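Local coordinates for cytoplasmic protein (Cryptococcus neoformans var. grubii serotype A, PDB 7LPO) that probably hydrolyses steryl beta-glucosides, as a fungal sterylglucosidase of glycoside hydrolase family 5, at residues G523-Y536 with H579-L592. Numbering follows the deposited sequence.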
loop_
_atom_site.group_PDB
_atom_site.type_symbol
_atom_site.label_atom_id
_atom_site.label_comp_id
_atom_site.label_asym_id
_atom_site.label_seq_id
_atom_site.Cartn_x
_atom_site.Cartn_y
_atom_site.Cartn_z
ATOM N N GLY A 523 7.643 -4.616 1.881
ATOM C CA GLY A 523 7.734 -6.049 1.638
ATOM C C GLY A 523 8.721 -6.386 0.541
ATOM O O GLY A 523 9.367 -5.509 -0.035
ATOM N N ILE A 524 8.819 -7.684 0.258
ATOM C CA ILE A 524 9.764 -8.211 -0.731
ATOM C C ILE A 524 9.097 -9.323 -1.525
ATOM O O ILE A 524 8.123 -9.937 -1.072
ATOM C CB ILE A 524 11.058 -8.752 -0.083
ATOM C CG1 ILE A 524 10.733 -9.851 0.933
ATOM C CG2 ILE A 524 11.835 -7.637 0.619
ATOM C CD1 ILE A 524 10.959 -11.270 0.443
ATOM N N PRO A 525 9.618 -9.613 -2.721
ATOM C CA PRO A 525 9.064 -10.710 -3.535
ATOM C C PRO A 525 9.645 -12.069 -3.161
ATOM O O PRO A 525 10.859 -12.230 -3.017
ATOM C CB PRO A 525 9.456 -10.324 -4.964
ATOM C CG PRO A 525 10.780 -9.574 -4.772
ATOM C CD PRO A 525 10.625 -8.819 -3.456
ATOM N N TYR A 526 8.766 -13.057 -3.040
ATOM C CA TYR A 526 9.175 -14.409 -2.695
ATOM C C TYR A 526 9.444 -15.279 -3.916
ATOM O O TYR A 526 10.118 -16.309 -3.788
ATOM C CB TYR A 526 8.107 -15.068 -1.812
ATOM C CG TYR A 526 8.188 -14.627 -0.370
ATOM C CD1 TYR A 526 9.036 -15.259 0.519
ATOM C CD2 TYR A 526 7.437 -13.560 0.098
ATOM C CE1 TYR A 526 9.130 -14.850 1.840
ATOM C CE2 TYR A 526 7.530 -13.143 1.424
ATOM C CZ TYR A 526 8.378 -13.801 2.280
ATOM O OH TYR A 526 8.459 -13.429 3.587
ATOM N N ASP A 527 8.952 -14.884 -5.090
ATOM C CA ASP A 527 9.185 -15.638 -6.321
ATOM C C ASP A 527 10.523 -15.297 -6.965
ATOM O O ASP A 527 10.624 -15.200 -8.191
ATOM C CB ASP A 527 8.037 -15.413 -7.305
ATOM C CG ASP A 527 7.786 -13.937 -7.612
ATOM O OD1 ASP A 527 8.052 -13.075 -6.746
ATOM O OD2 ASP A 527 7.288 -13.640 -8.722
ATOM N N MET A 528 11.563 -15.136 -6.151
ATOM C CA MET A 528 12.884 -14.797 -6.657
ATOM C C MET A 528 13.503 -15.953 -7.422
ATOM O O MET A 528 13.186 -17.119 -7.186
ATOM C CB MET A 528 13.823 -14.452 -5.516
ATOM C CG MET A 528 13.395 -13.314 -4.673
ATOM S SD MET A 528 14.617 -13.083 -3.393
ATOM C CE MET A 528 14.125 -11.461 -2.794
ATOM N N ASP A 529 14.420 -15.613 -8.335
ATOM C CA ASP A 529 15.308 -16.599 -8.957
ATOM C C ASP A 529 14.520 -17.634 -9.755
ATOM O O ASP A 529 14.806 -18.835 -9.704
ATOM C CB ASP A 529 16.178 -17.283 -7.901
ATOM C CG ASP A 529 17.045 -16.295 -7.134
ATOM O OD1 ASP A 529 17.726 -15.481 -7.789
ATOM O OD2 ASP A 529 17.036 -16.320 -5.880
ATOM N N ASP A 530 13.527 -17.160 -10.507
ATOM C CA ASP A 530 12.688 -18.033 -11.312
ATOM C C ASP A 530 12.042 -19.111 -10.448
ATOM O O ASP A 530 11.853 -20.249 -10.880
ATOM C CB ASP A 530 13.487 -18.656 -12.458
ATOM C CG ASP A 530 14.081 -17.611 -13.389
ATOM O OD1 ASP A 530 13.402 -16.599 -13.668
ATOM O OD2 ASP A 530 15.231 -17.800 -13.839
ATOM N N LYS A 531 11.697 -18.738 -9.211
ATOM C CA LYS A 531 10.949 -19.600 -8.298
ATOM C C LYS A 531 11.758 -20.833 -7.896
ATOM O O LYS A 531 11.207 -21.920 -7.692
ATOM C CB LYS A 531 9.609 -19.999 -8.913
ATOM C CG LYS A 531 8.759 -18.817 -9.369
ATOM C CD LYS A 531 7.372 -19.270 -9.828
ATOM C CE LYS A 531 6.486 -18.088 -10.197
ATOM N NZ LYS A 531 5.104 -18.553 -10.577
ATOM N N LYS A 532 13.074 -20.651 -7.753
ATOM C CA LYS A 532 13.931 -21.753 -7.330
ATOM C C LYS A 532 13.502 -22.297 -5.974
ATOM O O LYS A 532 13.569 -23.509 -5.735
ATOM C CB LYS A 532 15.385 -21.289 -7.291
ATOM C CG LYS A 532 16.389 -22.366 -6.930
ATOM C CD LYS A 532 17.813 -21.811 -7.056
ATOM C CE LYS A 532 18.863 -22.853 -6.707
ATOM N NZ LYS A 532 18.868 -23.980 -7.688
ATOM N N ALA A 533 13.050 -21.418 -5.072
ATOM C CA ALA A 533 12.606 -21.876 -3.760
ATOM C C ALA A 533 11.346 -22.728 -3.844
ATOM O O ALA A 533 11.033 -23.466 -2.899
ATOM C CB ALA A 533 12.355 -20.684 -2.838
ATOM N N TYR A 534 10.608 -22.633 -4.938
ATOM C CA TYR A 534 9.417 -23.445 -5.119
ATOM C C TYR A 534 9.725 -24.765 -5.802
ATOM O O TYR A 534 8.817 -25.585 -5.960
ATOM C CB TYR A 534 8.364 -22.681 -5.926
ATOM C CG TYR A 534 7.977 -21.344 -5.330
ATOM C CD1 TYR A 534 8.224 -21.049 -3.992
ATOM C CD2 TYR A 534 7.369 -20.366 -6.113
ATOM C CE1 TYR A 534 7.877 -19.821 -3.462
ATOM C CE2 TYR A 534 7.026 -19.150 -5.594
ATOM C CZ TYR A 534 7.269 -18.876 -4.272
ATOM O OH TYR A 534 6.906 -17.645 -3.758
ATOM N N GLY A 535 10.977 -24.992 -6.198
ATOM C CA GLY A 535 11.330 -26.213 -6.890
ATOM C C GLY A 535 11.106 -26.170 -8.380
ATOM O O GLY A 535 11.109 -27.223 -9.022
ATOM N N TYR A 536 10.951 -24.980 -8.959
ATOM C CA TYR A 536 10.519 -24.858 -10.344
ATOM C C TYR A 536 11.656 -24.975 -11.350
ATOM O O TYR A 536 11.380 -25.113 -12.543
ATOM C CB TYR A 536 9.815 -23.519 -10.550
ATOM C CG TYR A 536 8.336 -23.525 -10.242
ATOM C CD1 TYR A 536 7.829 -24.234 -9.161
ATOM C CD2 TYR A 536 7.448 -22.816 -11.034
ATOM C CE1 TYR A 536 6.461 -24.232 -8.879
ATOM C CE2 TYR A 536 6.088 -22.811 -10.765
ATOM C CZ TYR A 536 5.600 -23.517 -9.692
ATOM O OH TYR A 536 4.247 -23.504 -9.437
ATOM N N HIS A 579 2.170 -21.051 -5.514
ATOM C CA HIS A 579 3.453 -20.892 -6.202
ATOM C C HIS A 579 3.265 -20.548 -7.675
ATOM O O HIS A 579 4.025 -19.758 -8.242
ATOM C CB HIS A 579 4.288 -22.166 -6.085
ATOM C CG HIS A 579 4.798 -22.429 -4.709
ATOM N ND1 HIS A 579 5.443 -23.596 -4.367
ATOM C CD2 HIS A 579 4.752 -21.674 -3.588
ATOM C CE1 HIS A 579 5.758 -23.555 -3.085
ATOM N NE2 HIS A 579 5.362 -22.395 -2.592
ATOM N N GLU A 580 2.283 -21.163 -8.327
ATOM C CA GLU A 580 2.135 -20.985 -9.768
ATOM C C GLU A 580 1.755 -19.549 -10.115
ATOM O O GLU A 580 2.327 -18.952 -11.033
ATOM C CB GLU A 580 1.086 -21.959 -10.300
ATOM C CG GLU A 580 0.912 -21.897 -11.804
ATOM C CD GLU A 580 -0.089 -22.910 -12.316
ATOM O OE1 GLU A 580 -0.710 -23.618 -11.492
ATOM O OE2 GLU A 580 -0.251 -22.992 -13.548
ATOM N N TRP A 581 0.787 -18.974 -9.402
ATOM C CA TRP A 581 0.287 -17.642 -9.730
ATOM C C TRP A 581 0.578 -16.602 -8.655
ATOM O O TRP A 581 0.109 -15.462 -8.765
ATOM C CB TRP A 581 -1.217 -17.703 -10.002
ATOM C CG TRP A 581 -1.549 -18.583 -11.138
ATOM C CD1 TRP A 581 -2.098 -19.826 -11.075
ATOM C CD2 TRP A 581 -1.343 -18.304 -12.525
ATOM N NE1 TRP A 581 -2.254 -20.334 -12.331
ATOM C CE2 TRP A 581 -1.802 -19.420 -13.243
ATOM C CE3 TRP A 581 -0.821 -17.217 -13.230
ATOM C CZ2 TRP A 581 -1.756 -19.484 -14.630
ATOM C CZ3 TRP A 581 -0.774 -17.278 -14.594
ATOM C CH2 TRP A 581 -1.229 -18.411 -15.286
ATOM N N GLY A 582 1.338 -16.958 -7.627
ATOM C CA GLY A 582 1.676 -15.988 -6.602
ATOM C C GLY A 582 0.441 -15.524 -5.856
ATOM O O GLY A 582 -0.446 -16.319 -5.511
ATOM N N ASP A 583 0.372 -14.201 -5.623
ATOM C CA ASP A 583 -0.767 -13.587 -4.959
ATOM C C ASP A 583 -2.009 -13.507 -5.878
ATOM O O ASP A 583 -2.989 -12.903 -5.442
ATOM C CB ASP A 583 -0.420 -12.174 -4.467
ATOM C CG ASP A 583 0.675 -12.156 -3.398
ATOM O OD1 ASP A 583 0.973 -13.205 -2.779
ATOM O OD2 ASP A 583 1.240 -11.062 -3.175
ATOM N N ASN A 584 -1.940 -14.075 -7.085
ATOM C CA ASN A 584 -3.044 -14.064 -8.044
ATOM C C ASN A 584 -3.323 -12.656 -8.553
ATOM O O ASN A 584 -4.475 -12.298 -8.817
ATOM C CB ASN A 584 -4.319 -14.664 -7.447
ATOM C CG ASN A 584 -4.140 -16.099 -7.034
ATOM O OD1 ASN A 584 -3.886 -16.958 -7.870
ATOM N ND2 ASN A 584 -4.249 -16.368 -5.735
ATOM N N TRP A 585 -2.265 -11.857 -8.709
ATOM C CA TRP A 585 -2.413 -10.467 -9.133
ATOM C C TRP A 585 -1.120 -10.028 -9.816
ATOM O O TRP A 585 -0.128 -9.711 -9.145
ATOM C CB TRP A 585 -2.747 -9.587 -7.940
ATOM C CG TRP A 585 -3.132 -8.190 -8.304
ATOM C CD1 TRP A 585 -4.363 -7.758 -8.693
ATOM C CD2 TRP A 585 -2.281 -7.038 -8.305
ATOM N NE1 TRP A 585 -4.334 -6.406 -8.940
ATOM C CE2 TRP A 585 -3.066 -5.940 -8.710
ATOM C CE3 TRP A 585 -0.925 -6.833 -8.015
ATOM C CZ2 TRP A 585 -2.547 -4.650 -8.834
ATOM C CZ3 TRP A 585 -0.408 -5.551 -8.127
ATOM C CH2 TRP A 585 -1.221 -4.474 -8.534
ATOM N N ASN A 586 -1.140 -10.025 -11.148
ATOM C CA ASN A 586 -0.137 -9.364 -11.976
ATOM C C ASN A 586 1.262 -9.938 -11.787
ATOM O O ASN A 586 2.261 -9.265 -12.064
ATOM C CB ASN A 586 -0.132 -7.853 -11.711
ATOM C CG ASN A 586 -1.376 -7.167 -12.248
ATOM O OD1 ASN A 586 -2.072 -7.712 -13.104
ATOM N ND2 ASN A 586 -1.650 -5.959 -11.760
ATOM N N GLY A 587 1.356 -11.184 -11.354
ATOM C CA GLY A 587 2.642 -11.818 -11.191
ATOM C C GLY A 587 3.332 -11.510 -9.887
ATOM O O GLY A 587 4.451 -11.984 -9.679
ATOM N N GLU A 588 2.709 -10.740 -9.002
ATOM C CA GLU A 588 3.303 -10.445 -7.707
ATOM C C GLU A 588 3.145 -11.624 -6.757
ATOM O O GLU A 588 2.156 -12.363 -6.797
ATOM C CB GLU A 588 2.662 -9.207 -7.091
ATOM C CG GLU A 588 3.026 -7.935 -7.817
ATOM C CD GLU A 588 2.779 -6.696 -6.989
ATOM O OE1 GLU A 588 2.192 -6.807 -5.891
ATOM O OE2 GLU A 588 3.154 -5.603 -7.455
ATOM N N ASP A 589 4.134 -11.787 -5.878
ATOM C CA ASP A 589 4.114 -12.887 -4.915
ATOM C C ASP A 589 4.820 -12.377 -3.656
ATOM O O ASP A 589 6.000 -12.640 -3.415
ATOM C CB ASP A 589 4.780 -14.144 -5.473
ATOM C CG ASP A 589 4.654 -15.342 -4.544
ATOM O OD1 ASP A 589 4.295 -15.162 -3.362
ATOM O OD2 ASP A 589 4.924 -16.471 -5.002
ATOM N N LEU A 590 4.073 -11.640 -2.838
ATOM C CA LEU A 590 4.632 -11.000 -1.658
ATOM C C LEU A 590 4.016 -11.520 -0.372
ATOM O O LEU A 590 4.278 -10.955 0.692
ATOM C CB LEU A 590 4.453 -9.480 -1.740
ATOM C CG LEU A 590 5.477 -8.742 -2.606
ATOM C CD1 LEU A 590 4.999 -8.658 -4.040
ATOM C CD2 LEU A 590 5.749 -7.331 -2.062
ATOM N N SER A 591 3.212 -12.579 -0.441
ATOM C CA SER A 591 2.595 -13.127 0.758
ATOM C C SER A 591 3.628 -13.788 1.663
ATOM O O SER A 591 4.507 -14.527 1.205
ATOM C CB SER A 591 1.518 -14.145 0.393
ATOM O OG SER A 591 0.891 -14.646 1.564
ATOM N N LEU A 592 3.496 -13.530 2.966
ATOM C CA LEU A 592 4.324 -14.184 3.968
ATOM C C LEU A 592 4.052 -15.679 4.074
ATOM O O LEU A 592 4.881 -16.407 4.633
ATOM C CB LEU A 592 4.079 -13.550 5.337
ATOM C CG LEU A 592 4.267 -12.045 5.456
ATOM C CD1 LEU A 592 4.028 -11.619 6.888
ATOM C CD2 LEU A 592 5.655 -11.658 4.994
HETATM O O HOH W 1 6.657 -9.177 1.583
HETATM O O HOH W 2 6.821 -10.505 -6.812
#
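P525 and L590 bring the two oppositely running backbones together, their CA atoms 4.8 Å apart, and a second approach follows at Y534 and H579. Segment 523-536, a loop with a short helix and 3-10 turn, and the irregular segment 579-592 follow neighbouring parallel strands, 518-522 and 567-570, of the TIM barrel expected for glycoside hydrolase family 5. One direct backbone hydrogen bond joins them, from Y526 N to D589 O (2.8 Å), almost straight at 176°. Water 1 accepts from I524 N and lies near L590 O. Segment 579-592 probably borders a pocket: E588 OE1 hydrogen-bonds a bound Tris, probably from the crystallisation liquor, about 5 Å from the L590 side chain.

Farther along, the Y534 and H579 rings form an offset stack with centroids 3.7 Å apart and planes 3° from parallel, H579 CD2 lying over the centre of the tyrosine ring. D597 takes a hydrogen bond from H579 NE2, helping fix the imidazole's rotation. Y534 OH donates to D589 OD2 (2.6 Å), reaching it from well above the carboxylate plane. With CG anti to the backbone N (chi1 -174°), D589 turns its carboxylate toward this phenol, while OD1 is held by R660 and N577. D527 presents its own carboxylate to D589 CB; K462 pairs with its OD2, probably easing the closeness of two acids, and water 2 bridges D527 OD1 to D589 N. The Y526 ring meets backbone instead, CD2 3.3 Å from S591 O, and its hydroxyl touches L592 CD2.

At the more exposed end, Y536 OH rests against CB of both H579 and E580. Beside it the extended K531 chain carries its ammonium to the main chain, where NZ donates to H579 O at 2.8 Å, in the carbonyl plane.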